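Local coordinates for hypothetical protein PA0115 (Pseudomonas aeruginosa, PDB 1XEB) that probably acts as a GNAT-type N-acyltransferase, transferring an acyl group such as acetyl from coenzyme A to an amine, at residues A[42-47]-A[63-68]. Numbering follows the deposited sequence.
Sequences GLDLVG and YLRLLD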
loop_
_atom_site.group_PDB
_atom_site.type_symbol
_atom_site.label_atom_id
_atom_site.label_comp_id
_atom_site.label_asym_id
_atom_site.label_seq_id
_atom_site.Cartn_x
_atom_site.Cartn_y
_atom_site.Cartn_z
ATOM N N GLY A 42 -10.717 8.507 3.785
ATOM C CA GLY A 42 -10.300 9.574 4.688
ATOM C C GLY A 42 -8.892 9.532 5.280
ATOM O O GLY A 42 -8.503 10.451 6.007
ATOM N N LEU A 43 -8.106 8.498 4.993
ATOM C CA LEU A 43 -6.753 8.442 5.558
ATOM C C LEU A 43 -5.707 8.919 4.560
ATOM O O LEU A 43 -4.496 8.903 4.848
ATOM C CB LEU A 43 -6.420 7.020 5.997
ATOM C CG LEU A 43 -7.402 6.426 6.999
ATOM C CD1 LEU A 43 -7.090 4.955 7.197
ATOM C CD2 LEU A 43 -7.323 7.194 8.323
ATOM N N ASP A 44 -6.178 9.372 3.403
ATOM C CA ASP A 44 -5.297 9.822 2.337
ATOM C C ASP A 44 -4.691 11.199 2.479
ATOM O O ASP A 44 -3.544 11.397 2.092
ATOM C CB ASP A 44 -6.012 9.736 0.993
ATOM C CG ASP A 44 -6.237 8.308 0.544
ATOM O OD1 ASP A 44 -7.406 7.876 0.450
ATOM O OD2 ASP A 44 -5.240 7.608 0.279
ATOM N N LEU A 45 -5.435 12.154 3.027
ATOM C CA LEU A 45 -4.907 13.518 3.173
ATOM C C LEU A 45 -4.795 13.993 4.626
ATOM O O LEU A 45 -5.249 15.084 4.958
ATOM C CB LEU A 45 -5.783 14.511 2.396
ATOM C CG LEU A 45 -6.313 14.064 1.035
ATOM C CD1 LEU A 45 -7.223 15.168 0.475
ATOM C CD2 LEU A 45 -5.153 13.760 0.080
ATOM N N VAL A 46 -4.202 13.180 5.488
ATOM C CA VAL A 46 -4.051 13.563 6.891
ATOM C C VAL A 46 -2.663 13.229 7.397
ATOM O O VAL A 46 -1.978 12.392 6.808
ATOM C CB VAL A 46 -5.069 12.836 7.793
ATOM C CG1 VAL A 46 -6.487 13.308 7.469
ATOM C CG2 VAL A 46 -4.920 11.311 7.609
ATOM N N GLY A 47 -2.273 13.877 8.499
ATOM C CA GLY A 47 -0.969 13.664 9.103
ATOM C C GLY A 47 0.148 13.645 8.078
ATOM O O GLY A 47 0.317 14.600 7.309
ATOM N N TYR A 63 1.036 1.337 -7.129
ATOM C CA TYR A 63 0.847 2.249 -6.021
ATOM C C TYR A 63 0.754 1.539 -4.681
ATOM O O TYR A 63 0.402 0.365 -4.601
ATOM C CB TYR A 63 -0.449 3.029 -6.245
ATOM C CG TYR A 63 -0.918 3.830 -5.053
ATOM C CD1 TYR A 63 -0.519 5.152 -4.876
ATOM C CD2 TYR A 63 -1.737 3.255 -4.091
ATOM C CE1 TYR A 63 -0.929 5.883 -3.765
ATOM C CE2 TYR A 63 -2.145 3.972 -2.974
ATOM C CZ TYR A 63 -1.743 5.288 -2.815
ATOM O OH TYR A 63 -2.173 6.015 -1.722
ATOM N N LEU A 64 1.113 2.264 -3.634
ATOM C CA LEU A 64 0.964 1.785 -2.274
ATOM C C LEU A 64 0.974 3.019 -1.362
ATOM O O LEU A 64 1.605 4.046 -1.657
ATOM C CB LEU A 64 2.040 0.757 -1.877
ATOM C CG LEU A 64 3.450 1.105 -1.409
ATOM C CD1 LEU A 64 3.423 1.914 -0.107
ATOM C CD2 LEU A 64 4.199 -0.205 -1.204
ATOM N N ARG A 65 0.235 2.911 -0.269
ATOM C CA ARG A 65 0.108 3.993 0.684
ATOM C C ARG A 65 0.795 3.695 2.019
ATOM O O ARG A 65 0.761 2.565 2.523
ATOM C CB ARG A 65 -1.378 4.274 0.924
ATOM C CG ARG A 65 -1.650 5.365 1.936
ATOM C CD ARG A 65 -3.139 5.604 2.088
ATOM N NE ARG A 65 -3.833 4.469 2.696
ATOM C CZ ARG A 65 -5.137 4.456 2.958
ATOM N NH1 ARG A 65 -5.883 5.520 2.658
ATOM N NH2 ARG A 65 -5.696 3.387 3.520
ATOM N N LEU A 66 1.411 4.733 2.575
ATOM C CA LEU A 66 2.084 4.650 3.854
ATOM C C LEU A 66 1.402 5.582 4.877
ATOM O O LEU A 66 1.355 6.798 4.686
ATOM C CB LEU A 66 3.562 5.033 3.679
ATOM C CG LEU A 66 4.332 4.041 2.802
ATOM C CD1 LEU A 66 5.388 4.744 1.971
ATOM C CD2 LEU A 66 4.953 2.999 3.672
ATOM N N LEU A 67 0.865 5.012 5.953
ATOM C CA LEU A 67 0.235 5.817 7.004
ATOM C C LEU A 67 1.277 6.061 8.111
ATOM O O LEU A 67 1.972 5.123 8.519
ATOM C CB LEU A 67 -0.982 5.081 7.569
ATOM C CG LEU A 67 -2.242 4.951 6.700
ATOM C CD1 LEU A 67 -1.867 4.530 5.311
ATOM C CD2 LEU A 67 -3.202 3.936 7.313
ATOM N N ASP A 68 1.395 7.302 8.589
ATOM C CA ASP A 68 2.381 7.626 9.627
ATOM C C ASP A 68 2.084 7.003 10.986
ATOM O O ASP A 68 0.925 6.805 11.364
ATOM C CB ASP A 68 2.565 9.148 9.793
ATOM C CG ASP A 68 1.375 9.830 10.439
ATOM O OD1 ASP A 68 0.609 10.477 9.698
ATOM O OD2 ASP A 68 1.203 9.731 11.679
#
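L43 sets its CB over one face of the R65 guanidinium, 3.7 Å from R65 NH1, while its CD1 reaches L67 CD2 at 4.0 Å; the two leucines cross obliquely, joining an apolar branch of the loop to the end of the strand. D44 meets the same guanidinium at its edge. Its OD2 takes a weak, bent hydrogen bond from R65 NH1 (3.2 Å, 146° at the hydrogen) that forms part of a salt bridge, with carboxylate and guanidinium planes 41° apart. The extended start of the R65 chain, CG anti to the backbone N, brings R65 CD to 3.4 Å from D44 OD2, and the bend at chi3 (67°) then turns the guanidinium toward D44. The stronger partners lie outside, R25 for D44 OD2 and D41 for R65 NH1, so the buried acid and base sit in a network of alternating charge that would favour their ionised forms. Y63 OH stands 4.0 Å from D44 OD2 and is hydrogen-bonded to H51 ND1. At G47 the backbone turns with positive phi and passes D68, whose OD1 stands 3.6 Å from G47 C and accepts the D48 N-H. The loop between helix 15-32 and strand 50-56 is thereby fastened over strand 59-67, which runs between strands 50-56 and 76-83 in the GNAT sheet; R65 and Y63 also touch helix 15-32, whereas L64 and L66 pack against helix 92-108.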